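Local coordinates for twitching motility pilus retraction protein (Geobacter sulfurreducens PCA, PDB 5ZFQ) that drives the retraction of type IV pili as a six-subunit ATPase motor, probably by converting ATP binding and hydrolysis into mechanical work, at residues L130-L135 against A167-K172; G136-V141 against L305-M310; L153-T158 against V289-L294; V226-L231 against C250-H255; S258-I263 against D323-I328. All blocks are in the same frame, centred on the assembly; numbering follows the deposited sequence.

Interaction 1 (L130-L135 against A167-K172)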
# COMPACT_ATOMS: atom_id res chain seq x y z
N LEU A 130 -21.73 24.21 -32.68
CA LEU A 130 -23.19 24.00 -32.67
C LEU A 130 -23.91 24.73 -31.54
O LEU A 130 -23.40 24.80 -30.41
CB LEU A 130 -23.49 22.51 -32.57
CG LEU A 130 -22.97 21.63 -33.71
CD1 LEU A 130 -23.00 20.16 -33.29
CD2 LEU A 130 -23.78 21.87 -34.99
N THR A 131 -25.10 25.25 -31.82
CA THR A 131 -25.85 25.97 -30.79
C THR A 131 -26.85 25.06 -30.03
O THR A 131 -27.04 23.89 -30.37
CB THR A 131 -26.60 27.19 -31.40
OG1 THR A 131 -27.17 27.97 -30.34
CG2 THR A 131 -27.69 26.75 -32.37
N PHE A 132 -27.44 25.61 -28.97
CA PHE A 132 -28.47 24.92 -28.20
C PHE A 132 -29.63 24.47 -29.09
O PHE A 132 -30.09 23.34 -28.98
CB PHE A 132 -29.00 25.82 -27.09
CG PHE A 132 -27.94 26.31 -26.17
CD1 PHE A 132 -27.21 27.45 -26.47
CD2 PHE A 132 -27.67 25.64 -24.99
CE1 PHE A 132 -26.23 27.91 -25.61
CE2 PHE A 132 -26.70 26.09 -24.13
CZ PHE A 132 -25.98 27.23 -24.44
N GLU A 133 -30.08 25.39 -29.94
CA GLU A 133 -31.13 25.13 -30.93
C GLU A 133 -30.80 23.87 -31.71
O GLU A 133 -31.59 22.92 -31.76
CB GLU A 133 -31.28 26.31 -31.91
CG GLU A 133 -31.70 27.68 -31.33
CD GLU A 133 -30.86 28.19 -30.14
OE1 GLU A 133 -29.62 28.00 -30.12
OE2 GLU A 133 -31.45 28.81 -29.23
N GLU A 134 -29.61 23.88 -32.31
CA GLU A 134 -29.14 22.80 -33.17
C GLU A 134 -28.91 21.49 -32.41
O GLU A 134 -29.04 20.41 -32.98
CB GLU A 134 -27.85 23.23 -33.88
CG GLU A 134 -28.04 24.36 -34.90
CD GLU A 134 -26.78 25.20 -35.09
OE1 GLU A 134 -25.79 24.97 -34.35
OE2 GLU A 134 -26.79 26.12 -35.95
N LEU A 135 -28.56 21.57 -31.14
CA LEU A 135 -28.36 20.36 -30.37
C LEU A 135 -29.69 19.85 -29.79
O LEU A 135 -29.77 18.75 -29.23
CB LEU A 135 -27.33 20.60 -29.26
CG LEU A 135 -25.93 20.84 -29.82
CD1 LEU A 135 -24.94 21.20 -28.73
CD2 LEU A 135 -25.47 19.61 -30.60
N ALA A 167 -19.42 22.54 -24.75
CA ALA A 167 -18.94 23.43 -25.79
C ALA A 167 -19.91 24.58 -26.03
O ALA A 167 -19.50 25.74 -26.12
CB ALA A 167 -18.71 22.65 -27.07
N ALA A 168 -21.19 24.27 -26.14
CA ALA A 168 -22.19 25.28 -26.47
C ALA A 168 -22.34 26.28 -25.33
O ALA A 168 -22.51 27.49 -25.54
CB ALA A 168 -23.51 24.62 -26.78
N ILE A 169 -22.29 25.76 -24.11
CA ILE A 169 -22.36 26.59 -22.91
C ILE A 169 -21.18 27.56 -22.85
O ILE A 169 -21.36 28.77 -22.62
CB ILE A 169 -22.40 25.73 -21.63
CG1 ILE A 169 -23.78 25.09 -21.47
CG2 ILE A 169 -22.06 26.57 -20.42
CD1 ILE A 169 -23.85 23.98 -20.44
N ILE A 170 -19.98 27.04 -23.07
CA ILE A 170 -18.79 27.86 -22.99
C ILE A 170 -18.77 28.89 -24.10
O ILE A 170 -18.40 30.06 -23.86
CB ILE A 170 -17.52 26.99 -23.02
CG1 ILE A 170 -17.37 26.27 -21.67
CG2 ILE A 170 -16.29 27.84 -23.27
CD1 ILE A 170 -16.57 25.01 -21.72
N ASP A 171 -19.19 28.49 -25.30
CA ASP A 171 -19.27 29.40 -26.43
C ASP A 171 -20.17 30.59 -26.10
O ASP A 171 -19.83 31.74 -26.40
CB ASP A 171 -19.81 28.69 -27.66
CG ASP A 171 -19.83 29.58 -28.89
OD1 ASP A 171 -18.84 30.30 -29.16
OD2 ASP A 171 -20.86 29.57 -29.59
N LYS A 172 -21.31 30.30 -25.47
CA LYS A 172 -22.26 31.34 -25.11
C LYS A 172 -21.64 32.28 -24.07
O LYS A 172 -21.83 33.50 -24.14
CB LYS A 172 -23.55 30.73 -24.57
CG LYS A 172 -24.56 31.77 -24.13
CD LYS A 172 -25.77 31.15 -23.43
CE LYS A 172 -26.81 32.21 -23.06
NZ LYS A 172 -27.42 32.92 -24.25
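The carbonyl O of L130 lies 3.6 Å from CB of A168, the first meeting of the short turn with the side of helix 162-176. T131 follows and shapes the turn: its N gives a nearly straight hydrogen bond (169°) to OE1 of E134, reached from above the carboxylate plane. F132 then supplies most of the contact. Its CG stands beside the backbone N (chi1 -57°), which sends the ring out to the helix, where CB of A168 sits over the centre of one face, 4.2 Å above the plane. At the far end of the ring, CE1 approaches CD of K172 at 3.9 Å and CE2 meets CG1 of I169 at 4.1 Å; both side chains cross the phenyl group at about a right angle. The methylenes of K172 thus pass close to CE1, oblique to the ring, while its NZ forms a salt bridge with E176. Last comes L135, whose CD1 reaches the same CB of A168 at 4.2 Å. Across the two segments the side chains meet by apolar packing, and the approach of L130 O is a van der Waals contact. The arrangement joins turn 130-135 to helix 162-176, which follows a P-loop-like sequence, consistent with a RecA-like ATPase core.

Interaction 2 (G136-V141 against L305-M310)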
# COMPACT_ATOMS: atom_id res chain seq x y z
N GLY A 136 -30.73 20.66 -29.94
CA GLY A 136 -32.04 20.30 -29.42
C GLY A 136 -32.15 20.45 -27.91
O GLY A 136 -33.08 19.92 -27.28
N LEU A 137 -31.19 21.17 -27.33
CA LEU A 137 -31.23 21.49 -25.92
C LEU A 137 -32.37 22.47 -25.65
O LEU A 137 -32.58 23.41 -26.43
CB LEU A 137 -29.89 22.06 -25.46
CG LEU A 137 -28.74 21.06 -25.49
CD1 LEU A 137 -27.41 21.75 -25.44
CD2 LEU A 137 -28.84 20.13 -24.32
N PRO A 138 -33.13 22.23 -24.56
CA PRO A 138 -34.23 23.11 -24.13
C PRO A 138 -33.69 24.43 -23.58
O PRO A 138 -32.51 24.51 -23.20
CB PRO A 138 -34.94 22.29 -23.05
CG PRO A 138 -33.85 21.43 -22.47
CD PRO A 138 -32.89 21.13 -23.60
N VAL A 139 -34.53 25.46 -23.54
CA VAL A 139 -34.07 26.79 -23.18
C VAL A 139 -33.50 26.84 -21.76
O VAL A 139 -32.72 27.74 -21.43
CB VAL A 139 -35.20 27.81 -23.28
CG1 VAL A 139 -35.88 27.69 -24.65
CG2 VAL A 139 -36.19 27.60 -22.16
N VAL A 140 -33.86 25.87 -20.93
CA VAL A 140 -33.40 25.89 -19.54
C VAL A 140 -31.90 25.78 -19.49
O VAL A 140 -31.26 26.29 -18.57
CB VAL A 140 -34.04 24.76 -18.70
CG1 VAL A 140 -33.55 23.37 -19.16
CG2 VAL A 140 -33.78 24.98 -17.21
N VAL A 141 -31.33 25.12 -20.50
CA VAL A 141 -29.88 24.94 -20.53
C VAL A 141 -29.25 26.29 -20.80
O VAL A 141 -28.29 26.67 -20.15
CB VAL A 141 -29.42 23.94 -21.59
CG1 VAL A 141 -27.93 23.70 -21.45
CG2 VAL A 141 -30.17 22.62 -21.45
N LEU A 305 -31.19 13.05 -28.44
CA LEU A 305 -30.83 13.30 -27.07
C LEU A 305 -31.97 13.27 -26.09
O LEU A 305 -33.00 13.81 -26.32
CB LEU A 305 -30.11 14.62 -26.98
CG LEU A 305 -29.60 14.93 -25.59
CD1 LEU A 305 -28.30 14.22 -25.34
CD2 LEU A 305 -29.45 16.41 -25.35
N ALA A 306 -31.74 12.57 -24.99
CA ALA A 306 -32.67 12.47 -23.89
C ALA A 306 -31.96 13.17 -22.74
O ALA A 306 -30.80 12.97 -22.50
CB ALA A 306 -33.01 11.05 -23.58
N LEU A 307 -32.68 13.96 -22.01
CA LEU A 307 -32.03 14.83 -21.05
C LEU A 307 -32.84 14.99 -19.77
O LEU A 307 -34.03 15.35 -19.80
CB LEU A 307 -31.77 16.20 -21.69
CG LEU A 307 -31.19 17.33 -20.85
CD1 LEU A 307 -29.67 17.19 -20.62
CD2 LEU A 307 -31.54 18.66 -21.52
N GLU A 308 -32.19 14.81 -18.65
CA GLU A 308 -32.81 15.03 -17.39
C GLU A 308 -32.17 16.29 -16.87
O GLU A 308 -30.99 16.40 -16.84
CB GLU A 308 -32.55 13.87 -16.47
CG GLU A 308 -32.83 14.19 -15.03
CD GLU A 308 -33.28 13.01 -14.22
OE1 GLU A 308 -34.37 12.54 -14.41
OE2 GLU A 308 -32.54 12.58 -13.37
N VAL A 309 -32.98 17.27 -16.48
CA VAL A 309 -32.49 18.52 -15.95
C VAL A 309 -33.00 18.82 -14.57
O VAL A 309 -34.17 18.85 -14.36
CB VAL A 309 -32.94 19.70 -16.81
CG1 VAL A 309 -32.38 20.99 -16.30
CG2 VAL A 309 -32.59 19.50 -18.25
N MET A 310 -32.12 19.09 -13.64
CA MET A 310 -32.52 19.47 -12.31
C MET A 310 -32.05 20.87 -11.99
O MET A 310 -30.88 21.13 -11.99
CB MET A 310 -31.89 18.53 -11.31
CG MET A 310 -32.46 18.61 -9.92
SD MET A 310 -31.79 19.80 -8.79
CE MET A 310 -30.09 19.40 -8.65
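V140 and V309 mark the closest backbone approach, with CA atoms 8.2 Å apart, a spacing of packed layers and not of paired strands. The two valines reach toward each other tip to tip, CG1 of V140 to CG1 of V309 at 3.9 Å. A chi1 of 67° tucks CG1 of V140 between its own backbone N and carbonyl carbon, and this methyl faces the strand. The middle of the contact is organised by one methyl group, CD2 of L307. CD of P138 lies 3.5 Å from it, and CG2 of V141 comes to 4.2 Å from the same atom. L137 crosses L307 at about a right angle, then extends its CD2 to CD2 of L305 at 3.9 Å. Three alternate residues of the strand, L305, L307 and V309, therefore offer leucine and valine methyls to the loop and the start of helix 139-144. G136, at a positive phi of 75°, is part of a Schellman motif that ends the preceding short helix. On the other face, A306 packs against helix 344-353 and M310 against helix 328-333. Strand 303-310 is the outermost, antiparallel member of the mixed sheet within the chain, so the arrangement is that of a layered alpha/beta domain with helices on both faces of its edge strand.

Interaction 3 (L153-T158 against V289-L294)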
# COMPACT_ATOMS: atom_id res chain seq x y z
N LEU A 153 -23.40 20.77 -13.36
CA LEU A 153 -22.95 19.43 -13.74
C LEU A 153 -23.60 18.92 -15.01
O LEU A 153 -24.81 18.98 -15.17
CB LEU A 153 -23.21 18.44 -12.60
CG LEU A 153 -22.47 18.81 -11.31
CD1 LEU A 153 -22.87 17.95 -10.14
CD2 LEU A 153 -20.96 18.75 -11.58
N VAL A 154 -22.77 18.44 -15.93
CA VAL A 154 -23.26 17.71 -17.09
C VAL A 154 -22.81 16.27 -16.95
O VAL A 154 -21.61 15.99 -17.05
CB VAL A 154 -22.74 18.28 -18.40
CG1 VAL A 154 -23.48 17.66 -19.57
CG2 VAL A 154 -22.89 19.79 -18.42
N THR A 155 -23.74 15.35 -16.71
CA THR A 155 -23.36 13.97 -16.43
C THR A 155 -23.77 13.05 -17.56
O THR A 155 -24.61 13.39 -18.38
CB THR A 155 -23.99 13.45 -15.13
OG1 THR A 155 -25.38 13.12 -15.34
CG2 THR A 155 -23.84 14.49 -14.02
N GLY A 156 -23.18 11.87 -17.57
CA GLY A 156 -23.53 10.88 -18.56
C GLY A 156 -22.31 10.12 -19.03
O GLY A 156 -21.18 10.44 -18.65
N PRO A 157 -22.53 9.10 -19.87
CA PRO A 157 -21.36 8.41 -20.42
C PRO A 157 -20.58 9.35 -21.35
O PRO A 157 -21.20 10.18 -22.02
CB PRO A 157 -21.98 7.22 -21.17
CG PRO A 157 -23.37 7.68 -21.52
CD PRO A 157 -23.80 8.55 -20.37
N THR A 158 -19.25 9.26 -21.32
CA THR A 158 -18.44 9.86 -22.37
C THR A 158 -19.01 9.35 -23.68
O THR A 158 -19.15 8.13 -23.87
CB THR A 158 -16.94 9.49 -22.25
OG1 THR A 158 -16.49 9.76 -20.92
CG2 THR A 158 -16.09 10.27 -23.25
N VAL A 289 -28.01 20.46 -12.72
CA VAL A 289 -27.49 19.15 -13.08
C VAL A 289 -28.17 18.69 -14.35
O VAL A 289 -29.40 18.66 -14.43
CB VAL A 289 -27.73 18.08 -11.96
CG1 VAL A 289 -27.19 16.71 -12.41
CG2 VAL A 289 -27.14 18.54 -10.62
N MET A 290 -27.38 18.34 -15.34
CA MET A 290 -27.94 17.78 -16.54
C MET A 290 -27.43 16.37 -16.74
O MET A 290 -26.23 16.12 -16.78
CB MET A 290 -27.63 18.68 -17.73
CG MET A 290 -28.28 20.06 -17.58
SD MET A 290 -27.78 21.22 -18.86
CE MET A 290 -26.04 20.94 -18.88
N SER A 291 -28.34 15.46 -16.98
CA SER A 291 -27.98 14.09 -17.25
C SER A 291 -28.39 13.78 -18.65
O SER A 291 -29.50 13.97 -19.01
CB SER A 291 -28.63 13.19 -16.26
OG SER A 291 -27.93 13.33 -15.07
N GLN A 292 -27.47 13.25 -19.43
CA GLN A 292 -27.72 12.99 -20.82
C GLN A 292 -27.54 11.62 -21.37
O GLN A 292 -26.75 10.88 -20.90
CB GLN A 292 -26.79 13.86 -21.62
CG GLN A 292 -26.94 15.33 -21.33
CD GLN A 292 -26.16 16.17 -22.27
OE1 GLN A 292 -25.38 15.67 -23.03
NE2 GLN A 292 -26.37 17.45 -22.22
N THR A 293 -28.37 11.28 -22.33
CA THR A 293 -28.26 10.05 -23.08
C THR A 293 -28.44 10.24 -24.56
O THR A 293 -29.37 10.87 -24.96
CB THR A 293 -29.33 9.03 -22.72
OG1 THR A 293 -29.43 8.88 -21.32
CG2 THR A 293 -28.95 7.73 -23.25
N LEU A 294 -27.55 9.73 -25.37
CA LEU A 294 -27.81 9.71 -26.81
C LEU A 294 -28.42 8.35 -27.15
O LEU A 294 -27.71 7.32 -27.18
CB LEU A 294 -26.54 9.96 -27.62
CG LEU A 294 -26.00 11.40 -27.64
CD1 LEU A 294 -24.63 11.48 -28.33
CD2 LEU A 294 -27.01 12.38 -28.28
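Three backbone hydrogen bonds join L153 and T155 to the neighbouring strand in parallel register: M290 N to L153 O, T155 N to M290 O at 2.6 Å, and Q292 N to T155 O. The axes run 16° apart. The first two bonds are nearly linear and lie nearly along the C=O axis; in the third the donor is tilted 30° from the carbonyl plane, at the point where strand 150-155 gives way to loop. A side-chain bond lies beside this ladder: S291 OG donates to T155 OG1 at 2.6 Å. The hydroxyl of T155 is placed for it by a chi1 of 77°, between backbone N and carbonyl carbon, and is also hydrogen-bonded to the carbonyl O of T256, so two partners fix its rotation. On the opposite face V154 and M290 lie side by side, pointing the same way, with CG2 of V154 against CE of M290. Further out, G156, at a positive phi that suits a residue lacking a side chain, starts a P-loop-like turn, and its carbonyl O is hydrogen-bonded to NZ of K162. Strand 249-254 flanks 150-155 on its other side, and antiparallel 303-310 flanks 286-296. Helix 162-176 packs over V154 and M290, while T262 of helix 259-268 touches L153, T155, V289 and S291 on the reverse face.

Interaction 4 (V226-L231 against C250-H255)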
# COMPACT_ATOMS: atom_id res chain seq x y z
N VAL A 226 -14.44 27.91 -14.95
CA VAL A 226 -13.54 26.75 -15.03
C VAL A 226 -14.27 25.48 -15.42
O VAL A 226 -15.17 25.04 -14.70
CB VAL A 226 -12.82 26.44 -13.69
CG1 VAL A 226 -11.84 25.27 -13.87
CG2 VAL A 226 -12.16 27.65 -13.12
N LEU A 227 -13.89 24.88 -16.54
CA LEU A 227 -14.39 23.56 -16.89
C LEU A 227 -13.42 22.52 -16.35
O LEU A 227 -12.27 22.43 -16.79
CB LEU A 227 -14.58 23.42 -18.40
CG LEU A 227 -14.81 21.99 -18.92
CD1 LEU A 227 -16.03 21.35 -18.26
CD2 LEU A 227 -14.94 21.98 -20.45
N VAL A 228 -13.90 21.76 -15.37
CA VAL A 228 -13.04 20.92 -14.55
C VAL A 228 -12.97 19.48 -15.08
O VAL A 228 -12.07 18.73 -14.70
CB VAL A 228 -13.52 20.96 -13.08
CG1 VAL A 228 -13.42 19.62 -12.38
CG2 VAL A 228 -12.75 22.02 -12.31
N GLY A 229 -13.90 19.07 -15.92
CA GLY A 229 -13.86 17.72 -16.41
C GLY A 229 -14.44 16.78 -15.39
O GLY A 229 -15.10 17.20 -14.49
N GLU A 230 -14.17 15.50 -15.54
CA GLU A 230 -14.72 14.50 -14.64
C GLU A 230 -14.31 14.59 -13.21
O GLU A 230 -13.17 14.75 -12.91
CB GLU A 230 -14.38 13.08 -15.12
CG GLU A 230 -15.08 11.95 -14.36
CD GLU A 230 -15.10 10.61 -15.10
OE1 GLU A 230 -14.07 9.91 -15.13
OE2 GLU A 230 -16.13 10.23 -15.67
N LEU A 231 -15.27 14.44 -12.34
CA LEU A 231 -15.00 14.45 -10.95
C LEU A 231 -14.52 13.06 -10.54
O LEU A 231 -15.22 12.33 -9.87
CB LEU A 231 -16.26 14.84 -10.18
CG LEU A 231 -16.83 16.23 -10.45
CD1 LEU A 231 -17.88 16.59 -9.44
CD2 LEU A 231 -15.77 17.28 -10.48
N CYS A 250 -18.23 26.94 -11.95
CA CYS A 250 -17.55 25.69 -12.22
C CYS A 250 -18.41 24.75 -13.08
O CYS A 250 -19.51 24.35 -12.68
CB CYS A 250 -17.16 25.00 -10.92
SG CYS A 250 -16.20 23.48 -11.18
N LEU A 251 -17.91 24.43 -14.27
CA LEU A 251 -18.54 23.42 -15.12
C LEU A 251 -17.83 22.11 -14.90
O LEU A 251 -16.60 22.07 -14.90
CB LEU A 251 -18.48 23.81 -16.61
CG LEU A 251 -19.13 25.15 -16.91
CD1 LEU A 251 -18.89 25.59 -18.34
CD2 LEU A 251 -20.64 25.12 -16.57
N ALA A 252 -18.59 21.04 -14.70
CA ALA A 252 -17.97 19.75 -14.44
C ALA A 252 -18.85 18.58 -14.86
O ALA A 252 -20.04 18.74 -15.13
CB ALA A 252 -17.60 19.63 -12.95
N THR A 253 -18.20 17.44 -14.94
CA THR A 253 -18.73 16.20 -15.45
C THR A 253 -18.66 15.01 -14.49
O THR A 253 -17.80 14.90 -13.68
CB THR A 253 -17.92 15.93 -16.76
OG1 THR A 253 -18.57 16.53 -17.85
CG2 THR A 253 -17.71 14.50 -17.09
N LEU A 254 -19.61 14.12 -14.63
CA LEU A 254 -19.69 12.88 -13.90
C LEU A 254 -20.32 11.84 -14.78
O LEU A 254 -21.14 12.15 -15.60
CB LEU A 254 -20.59 13.03 -12.69
CG LEU A 254 -19.94 13.16 -11.34
CD1 LEU A 254 -20.92 12.79 -10.26
CD2 LEU A 254 -18.77 12.23 -11.30
N HIS A 255 -19.99 10.58 -14.60
CA HIS A 255 -20.63 9.56 -15.40
C HIS A 255 -21.79 8.97 -14.63
O HIS A 255 -21.79 7.84 -14.27
CB HIS A 255 -19.68 8.48 -15.83
CG HIS A 255 -20.35 7.37 -16.56
ND1 HIS A 255 -19.68 6.26 -17.03
CD2 HIS A 255 -21.65 7.18 -16.89
CE1 HIS A 255 -20.54 5.45 -17.62
NE2 HIS A 255 -21.73 5.99 -17.55
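L231 and T253 join near the end of a beta-alpha-beta unit, in which strands 225-230 and 249-254 lie parallel (axes 7° apart) with helix 234-245 connecting them. The side chain of L231 shows how the strands fit. Its CB is 3.8 Å from CD2 of L254; CG, beside the backbone N, comes within 3.6 Å of T253 O; and the tip, CD2, rests on CB of A252 at 3.9 Å. Beyond the two segments, I237 of the connecting helix and I266 of helix 259-268 also touch this leucine. At the start of the pairing L227 crosses L251 at about a right angle, CD1 against CB at 3.8 Å, and on the opposite face CG2 of V228 meets SG of C250. The register is not continuous: L227 pairs with L251 but E230 with T253, so one extra residue in 226-231 makes a beta bulge. G229, at a positive phi, lies in it. The sequence here, LVGE, resembles the Walker B strand of secretion ATPases. Past the bulge OE2 of E230 lies 4.0 Å from CB of H255, the groups pointing the same way, planes 8° apart, while NE2 of H255 makes a weak hydrogen bond to E245 of a neighbouring subunit. V228 N meets L251 O almost head-on, whereas at the bulge T253 N reaches G229 O at 3.1 Å from above the carbonyl plane, 62° out of it.

Interaction 5 (S258-I263 against D323-I328)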
# COMPACT_ATOMS: atom_id res chain seq x y z
N SER A 258 -28.48 10.17 -13.65
CA SER A 258 -29.60 10.96 -13.15
C SER A 258 -29.10 11.99 -12.15
O SER A 258 -27.97 11.88 -11.65
CB SER A 258 -30.66 10.06 -12.51
OG SER A 258 -30.23 9.53 -11.26
N ALA A 259 -29.92 12.99 -11.86
CA ALA A 259 -29.60 14.03 -10.90
C ALA A 259 -29.39 13.44 -9.51
O ALA A 259 -28.39 13.72 -8.85
CB ALA A 259 -30.70 15.07 -10.86
N VAL A 260 -30.34 12.61 -9.09
CA VAL A 260 -30.29 11.92 -7.81
C VAL A 260 -29.05 11.03 -7.70
O VAL A 260 -28.34 11.03 -6.69
CB VAL A 260 -31.57 11.06 -7.58
CG1 VAL A 260 -31.46 10.23 -6.30
CG2 VAL A 260 -32.82 11.95 -7.56
N GLN A 261 -28.79 10.27 -8.75
CA GLN A 261 -27.61 9.41 -8.78
C GLN A 261 -26.33 10.24 -8.74
O GLN A 261 -25.35 9.84 -8.11
CB GLN A 261 -27.68 8.54 -10.01
CG GLN A 261 -26.65 7.47 -10.11
CD GLN A 261 -26.78 6.74 -11.43
OE1 GLN A 261 -26.03 7.01 -12.37
NE2 GLN A 261 -27.74 5.80 -11.52
N THR A 262 -26.35 11.40 -9.40
CA THR A 262 -25.21 12.32 -9.43
C THR A 262 -24.90 12.90 -8.06
O THR A 262 -23.74 12.91 -7.62
CB THR A 262 -25.45 13.49 -10.40
OG1 THR A 262 -25.48 13.02 -11.75
CG2 THR A 262 -24.36 14.55 -10.23
N ILE A 263 -25.93 13.40 -7.38
CA ILE A 263 -25.76 14.02 -6.07
C ILE A 263 -25.27 13.01 -5.03
O ILE A 263 -24.37 13.30 -4.24
CB ILE A 263 -27.08 14.69 -5.60
CG1 ILE A 263 -27.33 15.97 -6.42
CG2 ILE A 263 -27.05 14.99 -4.10
CD1 ILE A 263 -28.78 16.37 -6.51
N ASP A 323 -30.25 15.55 3.83
CA ASP A 323 -29.99 14.16 3.46
C ASP A 323 -31.27 13.38 3.11
O ASP A 323 -31.51 12.29 3.61
CB ASP A 323 -29.21 13.47 4.59
CG ASP A 323 -28.70 12.10 4.21
OD1 ASP A 323 -28.50 11.84 3.00
OD2 ASP A 323 -28.51 11.29 5.15
N LYS A 324 -32.07 13.98 2.24
CA LYS A 324 -33.28 13.36 1.73
C LYS A 324 -33.22 13.36 0.20
O LYS A 324 -34.17 13.75 -0.47
CB LYS A 324 -34.52 14.12 2.22
CG LYS A 324 -35.08 13.68 3.58
CD LYS A 324 -34.65 12.25 3.96
CE LYS A 324 -35.00 11.88 5.42
NZ LYS A 324 -34.19 12.62 6.44
N ILE A 325 -32.08 12.92 -0.34
CA ILE A 325 -31.75 13.11 -1.75
C ILE A 325 -32.69 12.40 -2.75
O ILE A 325 -33.06 12.97 -3.78
CB ILE A 325 -30.26 12.70 -1.98
CG1 ILE A 325 -29.35 13.71 -1.28
CG2 ILE A 325 -29.92 12.63 -3.46
CD1 ILE A 325 -27.93 13.23 -1.02
N HIS A 326 -33.08 11.17 -2.44
CA HIS A 326 -34.07 10.43 -3.23
C HIS A 326 -35.31 11.28 -3.54
O HIS A 326 -35.84 11.26 -4.66
CB HIS A 326 -34.48 9.15 -2.49
CG HIS A 326 -34.95 9.38 -1.07
ND1 HIS A 326 -34.20 10.08 -0.14
CD2 HIS A 326 -36.08 9.01 -0.44
CE1 HIS A 326 -34.86 10.12 1.01
NE2 HIS A 326 -36.01 9.48 0.85
N GLN A 327 -35.75 12.05 -2.55
CA GLN A 327 -36.95 12.89 -2.66
C GLN A 327 -36.86 14.03 -3.68
O GLN A 327 -37.88 14.59 -4.08
CB GLN A 327 -37.29 13.48 -1.30
CG GLN A 327 -37.69 12.45 -0.25
CD GLN A 327 -38.42 13.09 0.91
OE1 GLN A 327 -38.89 14.22 0.82
NE2 GLN A 327 -38.51 12.36 2.02
N ILE A 328 -35.64 14.38 -4.10
CA ILE A 328 -35.45 15.43 -5.09
C ILE A 328 -36.27 15.15 -6.34
O ILE A 328 -36.85 16.06 -6.94
CB ILE A 328 -33.94 15.57 -5.46
CG1 ILE A 328 -33.19 16.33 -4.37
CG2 ILE A 328 -33.75 16.26 -6.82
CD1 ILE A 328 -31.68 16.28 -4.52
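H326 brings the flat group nearest the contact, but V260 meets its backbone: CG1 of V260 lies 4.0 Å from CA of H326. The CB of H326 points away from helix 259-268; CG of Q327 lies over one face of its ring, 3.6 Å above the plane and offset toward the rim. What crosses is aliphatic. V260 and I325 slide past each other in opposite directions, bringing CG1 of V260 to 4.0 Å from CG2 of I325. I263 has two partners. Its CG2, anti to the backbone N, meets CD1 of I325 at 3.7 Å, the side chains crossing at a slant; its CD1, on the other branch, reaches CD1 of I328 tip to tip. The helix is held at its start by S258, the N-cap residue, whose OG accepts from Q261 N at 3.0 Å. S258 O takes two further bonds, from N and OG1 of T262, arriving from opposite faces of its plane. V260 and I263 touch the loop, while T262 touches V289 and S291 of the sheet. The segment 323-328 leaves helix 314-321 through a Schellman motif at D323 and runs into helix 328-333. I320 of the former touches I263 and I328, and M310 of the edge strand 303-310 touches the same two isoleucines, joining this contact to the sheet.

In the fold
From the N terminus, interaction 1 is the first to open and the first to close, joining 130-135 to the helix after the P-loop-like turn. Before it closes, interactions 2 and 3 have opened, so it crosses both. Interaction 2 spans 136-141 to 305-310 and encloses interaction 3, which in turn encloses interaction 4. The two strand pairings share a sheet: V154 N bonds to A252 O, and E308 O accepts from S291 N, extending it to the edge strand. Interaction 5 opens inside loops 2 and 3 and closes after both, crossing them; it follows 4 in series, joining helix 259-268 to 323-328. Interactions 1 and 5 lie on opposite faces of the sheet, their centres about 27 Å apart.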